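Local atomic coordinates of tyrosine specific protein phosphatase (Trypanosoma cruzi, PDB entry 4AZ1), a protein that probably removes phosphate from phosphotyrosine residues of proteins, acting as a protein tyrosine phosphatase. Residues N49-I54 / C226-G231; I117-L122 / V222-S227. All coordinates share one frame; numbering follows the deposited sequence.

Interaction 1: residues N49-I54 / C226-G231; sequences NRYLDI and CSAGIG. With FMT (formic acid), chain D.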
ATOM      1  N   ASN A  49       8.834   5.385  -6.036  1.00 36.73           N
ATOM      2  CA  ASN A  49       9.809   4.698  -6.867  1.00 38.69           C
ATOM      3  C   ASN A  49      10.696   3.810  -6.001  1.00 39.49           C
ATOM      4  O   ASN A  49      11.260   4.275  -5.001  1.00 35.70           O
ATOM      5  CB  ASN A  49      10.631   5.719  -7.654  1.00 41.88           C
ATOM      6  CG  ASN A  49       9.806   6.425  -8.713  1.00 42.80           C
ATOM      7  OD1 ASN A  49       8.804   5.883  -9.186  1.00 43.95           O
ATOM      8  ND2 ASN A  49      10.226   7.626  -9.100  1.00 43.95           N
ATOM      9  N   ARG A  50      10.802   2.534  -6.364  1.00 32.83           N
ATOM     10  CA  ARG A  50      11.689   1.626  -5.658  1.00 34.57           C
ATOM     11  C   ARG A  50      13.161   2.036  -5.850  1.00 36.22           C
ATOM     12  O   ARG A  50      13.969   1.968  -4.923  1.00 34.65           O
ATOM     13  CB  ARG A  50      11.460   0.193  -6.128  1.00 27.61           C
ATOM     14  CG  ARG A  50      12.269  -0.863  -5.361  1.00 29.73           C
ATOM     15  CD  ARG A  50      11.886  -2.303  -5.774  1.00 30.52           C
ATOM     16  NE  ARG A  50      10.520  -2.641  -5.356  1.00 34.10           N
ATOM     17  CZ  ARG A  50      10.182  -3.023  -4.126  1.00 33.28           C
ATOM     18  NH1 ARG A  50      11.109  -3.137  -3.187  1.00 29.05           N
ATOM     19  NH2 ARG A  50       8.915  -3.299  -3.826  1.00 32.43           N
ATOM     20  N   TYR A  51      13.505   2.469  -7.055  1.00 30.53           N
ATOM     21  CA  TYR A  51      14.870   2.907  -7.340  1.00 36.40           C
ATOM     22  C   TYR A  51      14.833   4.334  -7.887  1.00 37.57           C
ATOM     23  O   TYR A  51      14.126   4.620  -8.857  1.00 43.50           O
ATOM     24  CB  TYR A  51      15.535   1.958  -8.342  1.00 34.71           C
ATOM     25  CG  TYR A  51      15.570   0.523  -7.865  1.00 37.23           C
ATOM     26  CD1 TYR A  51      16.562   0.087  -6.993  1.00 36.37           C
ATOM     27  CD2 TYR A  51      14.607  -0.391  -8.274  1.00 24.70           C
ATOM     28  CE1 TYR A  51      16.603  -1.233  -6.541  1.00 32.43           C
ATOM     29  CE2 TYR A  51      14.636  -1.730  -7.829  1.00 24.96           C
ATOM     30  CZ  TYR A  51      15.637  -2.134  -6.954  1.00 37.16           C
ATOM     31  OH  TYR A  51      15.704  -3.440  -6.496  1.00 36.35           O
ATOM     32  N   LEU A  52      15.599   5.217  -7.264  1.00 43.34           N
ATOM     33  CA  LEU A  52      15.600   6.633  -7.633  1.00 63.39           C
ATOM     34  C   LEU A  52      15.851   6.938  -9.119  1.00 61.87           C
ATOM     35  O   LEU A  52      15.203   7.825  -9.683  1.00 58.76           O
ATOM     36  CB  LEU A  52      16.573   7.411  -6.742  1.00 71.59           C
ATOM     37  CG  LEU A  52      16.101   7.527  -5.286  1.00 70.62           C
ATOM     38  CD1 LEU A  52      16.978   8.479  -4.495  1.00 69.80           C
ATOM     39  CD2 LEU A  52      14.624   7.942  -5.203  1.00 66.41           C
ATOM     40  N   ASP A  53      16.752   6.195  -9.756  1.00 61.26           N
ATOM     41  CA  ASP A  53      17.097   6.463 -11.156  1.00 63.47           C
ATOM     42  C   ASP A  53      16.502   5.475 -12.171  1.00 51.01           C
ATOM     43  O   ASP A  53      16.957   5.398 -13.324  1.00 48.20           O
ATOM     44  CB  ASP A  53      18.617   6.525 -11.324  1.00 74.58           C
ATOM     45  CG  ASP A  53      19.311   5.297 -10.778  1.00 74.09           C
ATOM     46  OD1 ASP A  53      18.608   4.331 -10.398  1.00 65.74           O
ATOM     47  OD2 ASP A  53      20.560   5.303 -10.734  1.00 76.67           O
ATOM     48  N   ILE A  54      15.505   4.701 -11.751  1.00 40.89           N
ATOM     49  CA  ILE A  54      14.784   3.880 -12.713  1.00 40.26           C
ATOM     50  C   ILE A  54      13.405   4.487 -12.837  1.00 37.96           C
ATOM     51  O   ILE A  54      12.534   4.257 -11.987  1.00 39.50           O
ATOM     52  CB  ILE A  54      14.672   2.404 -12.293  1.00 49.24           C
ATOM     53  CG1 ILE A  54      16.045   1.846 -11.899  1.00 52.53           C
ATOM     54  CG2 ILE A  54      14.043   1.597 -13.427  1.00 43.84           C
ATOM     55  CD1 ILE A  54      16.872   1.313 -13.053  1.00 53.18           C
ATOM     56  N   CYS A 226       9.569  -7.317 -12.328  1.00 31.18           N
ATOM     57  CA  CYS A 226      10.598  -7.971 -11.534  1.00 37.67           C
ATOM     58  C   CYS A 226      10.819  -7.067 -10.336  1.00 35.29           C
ATOM     59  O   CYS A 226       9.855  -6.780  -9.626  1.00 39.92           O
ATOM     60  CB  CYS A 226      11.873  -8.200 -12.341  1.00 37.40           C
ATOM     61  SG  CYS A 226      12.385  -6.825 -13.387  1.00 28.86           S
ATOM     62  N   SER A 227      12.040  -6.583 -10.102  1.00 32.27           N
ATOM     63  CA  SER A 227      12.207  -5.549  -9.060  1.00 22.17           C
ATOM     64  C   SER A 227      12.064  -4.127  -9.609  1.00 29.41           C
ATOM     65  O   SER A 227      11.173  -3.382  -9.183  1.00 36.79           O
ATOM     66  CB  SER A 227      13.513  -5.710  -8.265  1.00 25.29           C
ATOM     67  OG  SER A 227      13.570  -4.770  -7.174  1.00 25.32           O
ATOM     68  N   ALA A 228      12.924  -3.754 -10.556  1.00 25.91           N
ATOM     69  CA  ALA A 228      12.848  -2.427 -11.167  1.00 23.92           C
ATOM     70  C   ALA A 228      11.972  -2.459 -12.411  1.00 34.38           C
ATOM     71  O   ALA A 228      11.637  -1.418 -12.963  1.00 39.49           O
ATOM     72  CB  ALA A 228      14.257  -1.909 -11.515  1.00 32.27           C
ATOM     73  N   GLY A 229      11.625  -3.661 -12.870  1.00 29.23           N
ATOM     74  CA  GLY A 229      10.758  -3.792 -14.028  1.00 27.87           C
ATOM     75  C   GLY A 229      11.384  -3.496 -15.382  1.00 34.98           C
ATOM     76  O   GLY A 229      10.680  -3.126 -16.334  1.00 38.63           O
ATOM     77  N   ILE A 230      12.698  -3.659 -15.493  1.00 32.87           N
ATOM     78  CA  ILE A 230      13.342  -3.503 -16.798  1.00 37.31           C
ATOM     79  C   ILE A 230      14.260  -4.675 -17.161  1.00 32.51           C
ATOM     80  O   ILE A 230      14.737  -4.763 -18.296  1.00 36.07           O
ATOM     81  CB  ILE A 230      14.173  -2.182 -16.918  1.00 37.44           C
ATOM     82  CG1 ILE A 230      15.276  -2.114 -15.856  1.00 35.19           C
ATOM     83  CG2 ILE A 230      13.277  -0.931 -16.904  1.00 35.85           C
ATOM     84  CD1 ILE A 230      16.238  -0.873 -16.048  1.00 30.19           C
ATOM     85  N   GLY A 231      14.531  -5.552 -16.200  1.00 25.35           N
ATOM     86  CA  GLY A 231      15.554  -6.568 -16.404  1.00 29.72           C
ATOM     87  C   GLY A 231      14.986  -7.877 -16.914  1.00 29.31           C
ATOM     88  O   GLY A 231      14.819  -8.069 -18.130  1.00 26.92           O
TER
HETATM   89  C   FMT D1302      15.675  -6.451 -10.843  1.00 44.89           C
HETATM   90  O1  FMT D1302      14.944  -7.401 -10.552  1.00 43.87           O
HETATM   91  O2  FMT D1302      15.248  -5.321 -11.093  1.00 39.68           O
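Tyr-51 and Ser-227 meet tip to tip: the phenol hydroxyl donates to Ser-227 OG at 2.6 Å from Tyr-51 OH, and OG lies near the ring plane, at the ring edge. Ser-227 OG also bonds to Lys-129 O, so two partners grip it. OG stands anti to its backbone N (chi1 -174°), which directs it at the tyrosine rather than at the bound group. Behind the hydroxyl, the Ala-228 methyl is a small bump filling the hollow between the Tyr-51 ring and Ile-54; its CB lies 3.6 Å from Tyr-51 CD2 and 4.0 Å from Ile-54 CG2. Farther along, the end methyls close the seam, Ile-54 CD1 to Ile-230 CD1 at 3.8 Å. Arg-50 comes at the serine roughly at right angles to the phenol: its CD comes within 3.3 Å of Ser-227 OG and its CG lies over one face of the Tyr-51 ring, toward the rim, while the guanidinium is held elsewhere, by Ala-95 O and a salt bridge to Asp-131. A type I turn, with Ile-54 N bonded to Tyr-51 O, brings Tyr-51 and Ile-54 to one front. In the concavity of 226-231 lies a formate, probably from the crystallisation liquor, gripped by Ala-228 N to O2 (2.9 Å, 165°) and by Ser-227 N to O1 (3.1 Å); Arg-232 adds a further bond. Backbone N-H groups converging on an anion, beside a tyrosine on a neighbouring loop, are the hallmark of the PTP signature loop (phosphate-binding P-loop) meeting the phosphotyrosine-recognition loop.

Interaction 2: residues I117-L122 / V222-S227; sequences IMVTKL and VVVHCS. With FMT (formic acid), chain G; FMT (formic acid), chain D.
Met-118 lies against the His-225 imidazole, and this pair is the tightest side-chain contact of two neighbouring parallel strands. Met-118 CA sits over one ring face, 4.3 Å from the centroid, a CH-pi contact; with CG anti to the backbone N (chi1 176°), the extended chain passes above the CE1 rim of the ring, CG coming within 3.3 Å of His-225 CE1. The sulfur approaches obliquely. ND1, its acceptor near the ring plane, donates to Cys-226 O at 3.1 Å, and NE2 bonds to Tyr-133 OH; together they limit ring rotation. Three nearly linear backbone bonds join the segments, the last just beyond strand 115-118: Ile-117 N to Val-223 O (2.7 Å, 169°), His-225 N to Ile-117 O (3.0 Å) and Val-119 N to His-225 O (3.0 Å). On the face bearing Ile-117 and Val-224 the two strands' side chains meet more loosely, Ile-117 CB standing 4.5 Å from Val-224 CG2, and helix 232-247 packs over them. Beyond Val-119 the chains separate: Thr-120 CG2 still meets Cys-226 O at 3.8 Å, whereas Lys-121 is exposed and Leu-122 N binds a formate. Such a central parallel pair, one strand running straight into the HC signature sequence, characterises the PTP catalytic-domain fold.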
ATOM      1  N   ILE A 117       2.417 -11.239 -14.116  1.00 34.97           N
ATOM      2  CA  ILE A 117       3.547 -12.144 -14.043  1.00 34.09           C
ATOM      3  C   ILE A 117       4.657 -11.476 -13.264  1.00 29.92           C
ATOM      4  O   ILE A 117       5.055 -10.352 -13.580  1.00 25.04           O
ATOM      5  CB  ILE A 117       4.066 -12.514 -15.427  1.00 33.92           C
ATOM      6  CG1 ILE A 117       2.979 -13.262 -16.196  1.00 36.13           C
ATOM      7  CG2 ILE A 117       5.335 -13.379 -15.313  1.00 24.36           C
ATOM      8  CD1 ILE A 117       3.432 -13.728 -17.547  1.00 42.66           C
ATOM      9  N   MET A 118       5.125 -12.168 -12.223  1.00 30.12           N
ATOM     10  CA  MET A 118       6.165 -11.663 -11.349  1.00 28.58           C
ATOM     11  C   MET A 118       7.388 -12.557 -11.534  1.00 28.18           C
ATOM     12  O   MET A 118       7.322 -13.767 -11.283  1.00 30.79           O
ATOM     13  CB  MET A 118       5.679 -11.702  -9.884  1.00 24.59           C
ATOM     14  CG  MET A 118       6.745 -11.273  -8.893  1.00 25.52           C
ATOM     15  SD  MET A 118       6.096 -11.349  -7.213  1.00 29.93           S
ATOM     16  CE  MET A 118       7.608 -11.017  -6.305  1.00 24.09           C
ATOM     17  N   VAL A 119       8.495 -11.968 -11.990  1.00 25.12           N
ATOM     18  CA  VAL A 119       9.693 -12.740 -12.304  1.00 30.21           C
ATOM     19  C   VAL A 119      10.844 -12.453 -11.332  1.00 28.04           C
ATOM     20  O   VAL A 119      11.956 -12.091 -11.733  1.00 31.08           O
ATOM     21  CB  VAL A 119      10.151 -12.487 -13.781  1.00 39.22           C
ATOM     22  CG1 VAL A 119      11.183 -13.495 -14.184  1.00 45.71           C
ATOM     23  CG2 VAL A 119       8.970 -12.630 -14.718  1.00 38.51           C
ATOM     24  N   THR A 120      10.570 -12.606 -10.047  1.00 31.10           N
ATOM     25  CA  THR A 120      11.585 -12.425  -9.024  1.00 29.46           C
ATOM     26  C   THR A 120      11.072 -13.074  -7.747  1.00 25.71           C
ATOM     27  O   THR A 120       9.863 -13.278  -7.600  1.00 28.55           O
ATOM     28  CB  THR A 120      11.860 -10.902  -8.756  1.00 29.41           C
ATOM     29  OG1 THR A 120      12.893 -10.758  -7.777  1.00 33.00           O
ATOM     30  CG2 THR A 120      10.591 -10.194  -8.249  1.00 24.82           C
ATOM     31  N   LYS A 121      11.981 -13.407  -6.832  1.00 24.70           N
ATOM     32  CA  LYS A 121      11.587 -13.604  -5.436  1.00 19.95           C
ATOM     33  C   LYS A 121      11.473 -12.256  -4.743  1.00 28.15           C
ATOM     34  O   LYS A 121      11.986 -11.237  -5.240  1.00 28.24           O
ATOM     35  CB  LYS A 121      12.597 -14.467  -4.676  1.00 21.29           C
ATOM     36  CG  LYS A 121      12.740 -15.872  -5.240  1.00 26.86           C
ATOM     37  CD  LYS A 121      13.551 -16.722  -4.300  1.00 45.31           C
ATOM     38  CE  LYS A 121      14.838 -17.144  -4.949  1.00 58.08           C
ATOM     39  NZ  LYS A 121      15.375 -18.328  -4.229  1.00 70.76           N
ATOM     40  N   LEU A 122      10.818 -12.267  -3.584  1.00 28.97           N
ATOM     41  CA  LEU A 122      10.698 -11.088  -2.732  1.00 25.04           C
ATOM     42  C   LEU A 122      12.080 -10.609  -2.304  1.00 27.06           C
ATOM     43  O   LEU A 122      12.329  -9.398  -2.237  1.00 29.71           O
ATOM     44  CB  LEU A 122       9.868 -11.437  -1.472  1.00 24.24           C
ATOM     45  CG  LEU A 122       8.393 -11.767  -1.751  1.00 29.94           C
ATOM     46  CD1 LEU A 122       7.711 -12.375  -0.483  1.00 27.89           C
ATOM     47  CD2 LEU A 122       7.657 -10.510  -2.214  1.00 22.23           C
ATOM     48  N   VAL A 222      -1.025  -7.567 -20.356  1.00 41.89           N
ATOM     49  CA  VAL A 222      -0.478  -8.417 -19.306  1.00 41.42           C
ATOM     50  C   VAL A 222       0.522  -7.610 -18.475  1.00 38.69           C
ATOM     51  O   VAL A 222       1.441  -7.005 -19.029  1.00 40.14           O
ATOM     52  CB  VAL A 222       0.260  -9.616 -19.909  1.00 36.49           C
ATOM     53  CG1 VAL A 222       1.013 -10.373 -18.819  1.00 31.22           C
ATOM     54  CG2 VAL A 222      -0.725 -10.519 -20.652  1.00 40.13           C
ATOM     55  N   VAL A 223       0.350  -7.586 -17.157  1.00 33.78           N
ATOM     56  CA  VAL A 223       1.302  -6.887 -16.298  1.00 36.32           C
ATOM     57  C   VAL A 223       2.503  -7.786 -15.983  1.00 36.58           C
ATOM     58  O   VAL A 223       2.331  -8.937 -15.573  1.00 32.33           O
ATOM     59  CB  VAL A 223       0.651  -6.405 -14.988  1.00 40.91           C
ATOM     60  CG1 VAL A 223       1.723  -5.923 -13.987  1.00 35.70           C
ATOM     61  CG2 VAL A 223      -0.362  -5.295 -15.268  1.00 38.88           C
ATOM     62  N   VAL A 224       3.714  -7.262 -16.178  1.00 31.96           N
ATOM     63  CA  VAL A 224       4.942  -8.004 -15.879  1.00 31.41           C
ATOM     64  C   VAL A 224       5.884  -7.163 -15.017  1.00 31.79           C
ATOM     65  O   VAL A 224       6.189  -6.023 -15.367  1.00 29.89           O
ATOM     66  CB  VAL A 224       5.690  -8.381 -17.175  1.00 36.95           C
ATOM     67  CG1 VAL A 224       6.870  -9.299 -16.860  1.00 26.95           C
ATOM     68  CG2 VAL A 224       4.749  -9.036 -18.153  1.00 34.86           C
ATOM     69  N   HIS A 225       6.344  -7.707 -13.893  1.00 26.66           N
ATOM     70  CA  HIS A 225       7.309  -6.961 -13.088  1.00 34.95           C
ATOM     71  C   HIS A 225       8.374  -7.870 -12.514  1.00 30.20           C
ATOM     72  O   HIS A 225       8.128  -9.047 -12.279  1.00 26.51           O
ATOM     73  CB  HIS A 225       6.624  -6.176 -11.955  1.00 25.01           C
ATOM     74  CG  HIS A 225       6.091  -7.030 -10.853  1.00 30.82           C
ATOM     75  ND1 HIS A 225       6.793  -7.277  -9.692  1.00 28.37           N
ATOM     76  CD2 HIS A 225       4.902  -7.679 -10.721  1.00 31.41           C
ATOM     77  CE1 HIS A 225       6.063  -8.036  -8.888  1.00 28.22           C
ATOM     78  NE2 HIS A 225       4.917  -8.301  -9.495  1.00 33.12           N
ATOM     79  N   CYS A 226       9.569  -7.317 -12.328  1.00 31.18           N
ATOM     80  CA  CYS A 226      10.598  -7.971 -11.534  1.00 37.67           C
ATOM     81  C   CYS A 226      10.819  -7.067 -10.336  1.00 35.29           C
ATOM     82  O   CYS A 226       9.855  -6.780  -9.626  1.00 39.92           O
ATOM     83  CB  CYS A 226      11.873  -8.200 -12.341  1.00 37.40           C
ATOM     84  SG  CYS A 226      12.385  -6.825 -13.387  1.00 28.86           S
ATOM     85  N   SER A 227      12.040  -6.583 -10.102  1.00 32.27           N
ATOM     86  CA  SER A 227      12.207  -5.549  -9.060  1.00 22.17           C
ATOM     87  C   SER A 227      12.064  -4.127  -9.609  1.00 29.41           C
ATOM     88  O   SER A 227      11.173  -3.382  -9.183  1.00 36.79           O
ATOM     89  CB  SER A 227      13.513  -5.710  -8.265  1.00 25.29           C
ATOM     90  OG  SER A 227      13.570  -4.770  -7.174  1.00 25.32           O
TER
HETATM   91  C   FMT G1305       9.316 -15.682  -2.688  1.00 41.45           C
HETATM   92  O1  FMT G1305       9.144 -14.665  -3.360  1.00 43.41           O
HETATM   93  O2  FMT G1305      10.421 -16.198  -2.499  1.00 51.67           O
HETATM   94  C   FMT D1302      15.675  -6.451 -10.843  1.00 44.89           C
HETATM   95  O1  FMT D1302      14.944  -7.401 -10.552  1.00 43.87           O
HETATM   96  O2  FMT D1302      15.248  -5.321 -11.093  1.00 39.68           O

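From the N terminus, 49-54 comes first, in the loop between helix 40-44 and strand 79-82; 117-122 follows at the end of strand 115-118. Both pair with the segments around Cys-226, much later in the chain. Interaction 2 closes a loop of 99 residues and interaction 1 one of 171, so the intervening stretch of the former falls wholly within that of the latter. Their later segments overlap, sharing Cys-226 and Ser-227, and the contact centres lie 11 Å apart. Interaction 2 anchors the start of the signature loop in the central sheet; interaction 1 sets the recognition loop against its continuation, before helix 232-247 begins. Both border the same formate.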